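Local atomic coordinates of malonyl CoA-acyl carrier protein transacylase (Staphylococcus aureus, PDB entry 3IM9), a protein that catalyses the transfer of the malonyl group from malonyl-CoA to holo acyl carrier protein, supplying malonyl-ACP for fatty acid biosynthesis. Residues Val24-Asp29 with Gln71-Thr76; Thr42-Ala45 with Asp51-Glu54; Gly65-Thr70 with Ala201-Phe206. All blocks are in the same frame, centred on the assembly; numbering follows the deposited sequence.

From the N terminus, the loop that follows strand 11-16 supplies residues 24-29, which pack against helix 67-84 some forty residues later; contact 1 closes that excursion. Nested inside it lies contact 2, where helix 35-47 meets the start of helix 52-57 after a short connection. Contact 3 opens at residues 65-70, before contact 1 has closed, and ends at residues 201-206, so contacts 1 and 3 cross, while contacts 2 and 3 follow in series. Contacts 1 and 2 touch where Thr76 meets Ala44 and Ile52 meets Ala73. Together the three tie the loop after strand 11-16, helices 35-47, 52-57 and 67-84, and the loop after strand 196-199.

Contact 1. Residues Val24-Asp29 with Gln71-Thr76; sequences VGMAQD and QPALLT
Met26 reaches from the loop at residues 24-29 to the flank of helix 67-84, where its terminal methyl meets Ala73 and Leu74. Its CB already heads for the helix, and CG, set between the backbone N and the carbonyl carbon (chi1 59°), extends the chain in that direction. The second torsion is close to fully extended (-168°), which carries Met26 SD onward, to 4.5 Å from Ala73 CB. A bend at chi3 (-73°) then turns CE onto the helix surface. This methyl is the touching group: Met26 CE stands 3.5 Å from Ala73 O and 4.2 Å from Ala73 CB. One residue on, Met26 CE is 4.0 Å from Leu74 CA. Although the CB of Leu74 points away from the loop, its CD2 branch swings back to within 4.1 Å of Met26 CE, so the methyl sits against backbone and side chains at once. Of the 124 Å² buried between the segments, Met26 contributes 66 Å².

The base of the methionine is fixed by a type II beta turn from Gly25 to Gln28, in which Gln28 N donates to Gly25 O at 3.0 Å. A backbone bond between Gly25 and Met56 ties this turn to helix 52-57, and Met56 also packs on Met26 and Ala73. In the helix turn that presents Ala73, Pro72 O accepts from Thr76 OG1 at 2.7 Å as well as from Thr76 N.

All three touching residues are buried, and the Leu74 side chain lies about 9 Å from that of Ser97, the probable nucleophile. With CE against Ala73 CB and Leu74 CD2 and no hydrogen bond between the segments, the contact is apolar. It depends on the fit of a flexible thioether arm, whose methyl rests beside a helix carbonyl without bonding to it.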
# COMPACT_ATOMS: atom_id res chain seq x y z
N VAL A 24 9.24 12.87 -6.44
CA VAL A 24 9.66 13.27 -7.76
C VAL A 24 11.09 12.80 -7.98
O VAL A 24 12.00 12.93 -7.14
CB VAL A 24 9.54 14.77 -8.00
CG1 VAL A 24 9.97 15.06 -9.46
CG2 VAL A 24 8.11 15.21 -7.68
N GLY A 25 11.27 12.13 -9.13
CA GLY A 25 12.56 11.55 -9.51
C GLY A 25 12.52 10.02 -9.42
O GLY A 25 13.45 9.34 -9.86
N MET A 26 11.45 9.47 -8.84
CA MET A 26 11.36 8.02 -8.63
C MET A 26 11.51 7.25 -9.94
O MET A 26 10.82 7.53 -10.94
CB MET A 26 10.05 7.65 -7.92
CG MET A 26 8.80 8.10 -8.71
SD MET A 26 7.26 7.99 -7.71
CE MET A 26 7.00 6.17 -7.68
N ALA A 27 12.46 6.28 -9.88
CA ALA A 27 12.78 5.36 -11.01
C ALA A 27 13.61 6.03 -12.10
O ALA A 27 13.91 5.32 -13.09
CB ALA A 27 11.47 4.65 -11.58
N GLN A 28 13.98 7.30 -11.93
CA GLN A 28 14.70 7.94 -13.06
C GLN A 28 16.08 7.25 -13.27
O GLN A 28 16.55 7.21 -14.39
CB GLN A 28 14.75 9.45 -12.85
CG GLN A 28 15.74 9.78 -11.86
CD GLN A 28 15.68 11.26 -11.56
OE1 GLN A 28 16.10 11.65 -10.46
NE2 GLN A 28 15.04 12.08 -12.48
N ASP A 29 16.62 6.66 -12.22
CA ASP A 29 17.86 5.97 -12.32
C ASP A 29 17.77 4.65 -13.03
O ASP A 29 18.82 4.11 -13.52
CB ASP A 29 18.50 5.84 -10.95
CG ASP A 29 17.63 5.04 -9.93
OD1 ASP A 29 18.23 4.41 -9.02
OD2 ASP A 29 16.39 5.08 -10.12
N GLN A 71 -0.89 6.15 -7.88
CA GLN A 71 -1.06 4.68 -7.82
C GLN A 71 -0.31 3.95 -8.97
O GLN A 71 0.49 3.05 -8.68
CB GLN A 71 -2.51 4.27 -7.74
CG GLN A 71 -3.13 4.71 -6.37
CD GLN A 71 -4.50 4.16 -6.13
OE1 GLN A 71 -4.80 3.00 -6.48
NE2 GLN A 71 -5.40 5.00 -5.53
N PRO A 72 -0.55 4.30 -10.23
CA PRO A 72 0.22 3.63 -11.28
C PRO A 72 1.69 4.00 -11.20
O PRO A 72 2.52 3.13 -11.53
CB PRO A 72 -0.39 4.18 -12.62
CG PRO A 72 -1.17 5.43 -12.20
CD PRO A 72 -1.65 5.13 -10.78
N ALA A 73 2.04 5.18 -10.68
CA ALA A 73 3.48 5.49 -10.55
C ALA A 73 4.19 4.57 -9.56
O ALA A 73 5.27 4.06 -9.83
CB ALA A 73 3.57 6.96 -10.04
N LEU A 74 3.57 4.28 -8.42
CA LEU A 74 4.16 3.42 -7.41
C LEU A 74 4.19 1.99 -7.93
O LEU A 74 5.21 1.32 -7.69
CB LEU A 74 3.31 3.50 -6.13
CG LEU A 74 3.50 4.78 -5.30
CD1 LEU A 74 2.28 4.99 -4.36
CD2 LEU A 74 4.79 4.74 -4.50
N LEU A 75 3.08 1.50 -8.50
CA LEU A 75 3.13 0.15 -9.07
C LEU A 75 4.25 0.00 -10.08
O LEU A 75 4.95 -1.04 -10.08
CB LEU A 75 1.75 -0.17 -9.71
CG LEU A 75 1.68 -1.62 -10.20
CD1 LEU A 75 1.23 -2.52 -9.08
CD2 LEU A 75 0.63 -1.67 -11.30
N THR A 76 4.39 1.03 -10.94
CA THR A 76 5.39 0.96 -11.99
C THR A 76 6.79 0.94 -11.38
O THR A 76 7.66 0.10 -11.78
CB THR A 76 5.26 2.15 -12.88
OG1 THR A 76 3.98 2.00 -13.54
CG2 THR A 76 6.35 2.17 -13.97

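Contact 2. Residues Thr42-Ala45 with Asp51-Glu54; sequences TSAA and DILE
Ile52 presses its CG2 methyl against the backbone of Ala45, 3.7 Å from Ala45 CA and likewise close to Ala45 N. The same methyl lies 3.8 Å from Ala44 O and 4.2 Å from Ala44 CB, so one beta branch serves two successive alanines of helix 35-47. Leu53 adds the second point of touch: its CD1 comes alongside Ala45 CB at 3.9 Å, with CG scarcely farther off. The small alanine side chains allow this approach, and the CA atoms of Ala45 and Ile52 come within 6.0 Å.

The torsions divide the work of Ile52. With CG1 anti to the backbone N (chi1 -179°), the longer branch leads away from helix 35-47 and carries Ile52 CD1 to helix 67-84, 3.8 Å from Ala73 N; CG2 is left facing the alanines. The isoleucine is thus a wedge touching two helices through different branches. Leu53 also packs on Phe31, which meets Thr42 as well, while Ala44 lies against Thr76 and Phe112.

Farther out, Asp51 occupies the N-cap position of helix 52-57. Its OD1 accepts from Glu54 N at 3.0 Å in a fairly straight bond (162° at the hydrogen), although the donor stands well above the carboxylate plane, 61° out of it. This bond anchors the first turn from which Ile52 and Leu53 project. The carboxylate of Glu54 is held in turn, OE2 bonding Glu60 N and Thr58 OG1 just past the helix.

Polar and apolar roles are thus separated: one capping bond organises the helix start, and the interface is van der Waals contact of Ile52 CG2 and Leu53 CG and CD1 with the alanine methyls and with backbone atoms of Ala44 and Ala45.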
# COMPACT_ATOMS: atom_id res chain seq x y z
N THR A 42 8.56 1.31 -19.83
CA THR A 42 8.03 1.56 -21.17
C THR A 42 6.67 0.91 -21.33
O THR A 42 5.81 1.53 -21.98
CB THR A 42 8.97 0.94 -22.22
OG1 THR A 42 10.23 1.65 -22.21
CG2 THR A 42 8.40 1.04 -23.60
N SER A 43 6.42 -0.20 -20.63
CA SER A 43 5.05 -0.77 -20.70
C SER A 43 4.04 0.20 -20.14
O SER A 43 3.00 0.42 -20.70
CB SER A 43 4.99 -2.09 -19.98
OG SER A 43 3.68 -2.67 -20.02
N ALA A 44 4.38 0.77 -18.98
CA ALA A 44 3.47 1.73 -18.32
C ALA A 44 3.28 2.94 -19.25
O ALA A 44 2.17 3.45 -19.45
CB ALA A 44 4.11 2.19 -17.00
N ALA A 45 4.37 3.45 -19.82
CA ALA A 45 4.29 4.61 -20.76
C ALA A 45 3.37 4.32 -21.97
O ALA A 45 2.63 5.20 -22.39
CB ALA A 45 5.67 5.02 -21.23
N ASP A 51 1.30 11.14 -19.30
CA ASP A 51 2.74 10.93 -19.39
C ASP A 51 3.23 10.50 -18.02
O ASP A 51 3.72 11.31 -17.17
CB ASP A 51 3.45 12.19 -19.86
CG ASP A 51 4.86 11.92 -20.25
OD1 ASP A 51 5.47 10.94 -19.80
OD2 ASP A 51 5.40 12.76 -21.02
N ILE A 52 3.09 9.21 -17.79
CA ILE A 52 3.48 8.65 -16.45
C ILE A 52 4.95 8.84 -16.14
O ILE A 52 5.33 9.17 -15.02
CB ILE A 52 3.09 7.12 -16.34
CG1 ILE A 52 3.45 6.56 -14.95
CG2 ILE A 52 3.65 6.36 -17.59
CD1 ILE A 52 2.64 7.12 -13.86
N LEU A 53 5.81 8.67 -17.15
CA LEU A 53 7.21 8.82 -16.84
C LEU A 53 7.63 10.27 -16.52
O LEU A 53 8.43 10.49 -15.61
CB LEU A 53 8.14 8.19 -17.95
CG LEU A 53 7.79 6.73 -18.29
CD1 LEU A 53 8.82 6.21 -19.31
CD2 LEU A 53 7.85 5.84 -17.05
N GLU A 54 7.03 11.23 -17.24
CA GLU A 54 7.31 12.66 -16.92
C GLU A 54 6.82 12.93 -15.50
O GLU A 54 7.52 13.50 -14.68
CB GLU A 54 6.59 13.53 -17.91
CG GLU A 54 7.00 15.04 -17.67
CD GLU A 54 6.45 15.72 -16.45
OE1 GLU A 54 5.28 15.46 -16.11
OE2 GLU A 54 7.20 16.54 -15.89

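Contact 3. Residues Gly65-Thr70 with Ala201-Phe206; sequences GETENT and AVSGPF. With ACT (acetate ion), chain C.
An acetate-filled pocket beside the active-site cleft joins the start of helix 67-84 to the loop after strand 196-199, and in it Thr67 meets Ser203 and Phe206. Direct touching is slight: Thr67 CG2 stands 4.4 Å from Ser203 OG and from Phe206 CZ alike. The acetate, probably from the crystallisation liquor, does most of the bridging. One oxygen, O, takes the backbone N-H of Thr67 at 2.7 Å in a nearly straight bond (172°). The other, OXT, is gripped by Ser203 twice, from its N at 2.7 Å in a more bent bond (145°) and from OG at 2.8 Å. A first torsion of 56° brings the serine's OG round to the side of its own N-H, close enough for both donors to reach one oxygen.

Phe206 turns its edge to the same oxygen: ACT OXT lies near the ring plane, 3.2 Å from Phe206 CE2. Gly204 O sits over one face of the Phe206 ring, 3.8 Å from its plane. Thr67 OG1 bonds Gln19 OE1 and Gln71 NE2, leaving CB and CG2 beside the acetate. Phe206 precedes His207, an active-site residue by similarity, and its side chain is about 7 Å from that of Ser97.

Thr67 N belongs to the first turn of its helix, right after the N-cap Glu66, so the helix end would be expected to favour an anion here. Backbone N-H groups from both segments and the Ser203 hydroxyl converge on the two oxygens, consistent with a site able to hold a small carboxylate.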
# COMPACT_ATOMS: atom_id res chain seq x y z
N GLY A 65 1.47 13.52 -6.67
CA GLY A 65 0.80 13.16 -5.41
C GLY A 65 -0.71 13.08 -5.49
O GLY A 65 -1.31 12.77 -4.43
N GLU A 66 -1.32 13.25 -6.67
CA GLU A 66 -2.77 13.05 -6.83
C GLU A 66 -2.91 11.57 -7.12
O GLU A 66 -2.35 11.06 -8.12
CB GLU A 66 -3.31 13.91 -7.98
CG GLU A 66 -3.02 15.42 -7.66
CD GLU A 66 -3.25 16.39 -8.79
OE1 GLU A 66 -3.84 15.99 -9.79
OE2 GLU A 66 -2.84 17.59 -8.69
N THR A 67 -3.66 10.87 -6.27
CA THR A 67 -3.68 9.36 -6.23
C THR A 67 -4.01 8.70 -7.57
O THR A 67 -3.48 7.58 -7.81
CB THR A 67 -4.61 8.92 -5.11
OG1 THR A 67 -4.27 7.56 -4.77
CG2 THR A 67 -6.07 9.06 -5.44
N GLU A 68 -4.76 9.37 -8.46
CA GLU A 68 -5.04 8.76 -9.81
C GLU A 68 -3.72 8.57 -10.59
O GLU A 68 -3.62 7.67 -11.47
CB GLU A 68 -6.10 9.54 -10.61
CG GLU A 68 -5.76 10.98 -10.90
CD GLU A 68 -6.15 11.97 -9.84
OE1 GLU A 68 -6.48 13.08 -10.27
OE2 GLU A 68 -6.05 11.75 -8.62
N ASN A 69 -2.76 9.43 -10.30
CA ASN A 69 -1.39 9.34 -10.85
C ASN A 69 -0.43 8.59 -9.97
O ASN A 69 0.38 7.78 -10.46
CB ASN A 69 -0.82 10.71 -11.13
CG ASN A 69 -1.78 11.58 -11.91
OD1 ASN A 69 -2.34 11.15 -12.91
ND2 ASN A 69 -1.99 12.85 -11.44
N THR A 70 -0.52 8.77 -8.64
CA THR A 70 0.48 8.17 -7.77
C THR A 70 0.34 6.66 -7.81
O THR A 70 1.35 5.94 -7.68
CB THR A 70 0.22 8.54 -6.28
OG1 THR A 70 -0.26 9.93 -6.20
CG2 THR A 70 1.58 8.42 -5.58
N ALA A 201 -3.00 14.95 3.17
CA ALA A 201 -3.37 15.39 1.81
C ALA A 201 -4.01 14.25 1.06
O ALA A 201 -3.31 13.44 0.41
CB ALA A 201 -2.07 15.86 1.07
N VAL A 202 -5.32 14.13 1.13
CA VAL A 202 -6.10 13.09 0.48
C VAL A 202 -7.34 13.71 -0.13
O VAL A 202 -7.83 14.74 0.36
CB VAL A 202 -6.53 11.97 1.50
CG1 VAL A 202 -5.30 11.20 1.96
CG2 VAL A 202 -7.37 12.58 2.67
N SER A 203 -7.84 13.05 -1.17
CA SER A 203 -9.06 13.57 -1.80
C SER A 203 -10.35 13.00 -1.25
O SER A 203 -11.48 13.54 -1.49
CB SER A 203 -8.93 13.52 -3.31
OG SER A 203 -8.64 12.26 -3.79
N GLY A 204 -10.24 11.99 -0.40
CA GLY A 204 -11.49 11.49 0.11
C GLY A 204 -11.26 10.63 1.37
O GLY A 204 -10.13 10.54 1.86
N PRO A 205 -12.30 9.93 1.83
CA PRO A 205 -12.33 9.22 3.08
C PRO A 205 -11.93 7.77 2.77
O PRO A 205 -12.65 6.82 2.98
CB PRO A 205 -13.80 9.39 3.55
CG PRO A 205 -14.55 9.29 2.20
CD PRO A 205 -13.67 10.03 1.23
N PHE A 206 -10.66 7.61 2.36
CA PHE A 206 -10.20 6.29 1.89
C PHE A 206 -10.14 5.27 3.02
O PHE A 206 -9.90 5.60 4.21
CB PHE A 206 -8.84 6.38 1.17
CG PHE A 206 -8.82 7.41 0.04
CD1 PHE A 206 -9.97 7.63 -0.75
CD2 PHE A 206 -7.65 8.14 -0.18
CE1 PHE A 206 -9.95 8.64 -1.79
CE2 PHE A 206 -7.62 9.08 -1.24
CZ PHE A 206 -8.78 9.33 -2.00
C ACT C . -5.03 11.77 -3.20
O ACT C . -5.05 12.23 -4.33
OXT ACT C . -6.19 11.56 -2.74
CH3 ACT C . -3.80 11.48 -2.43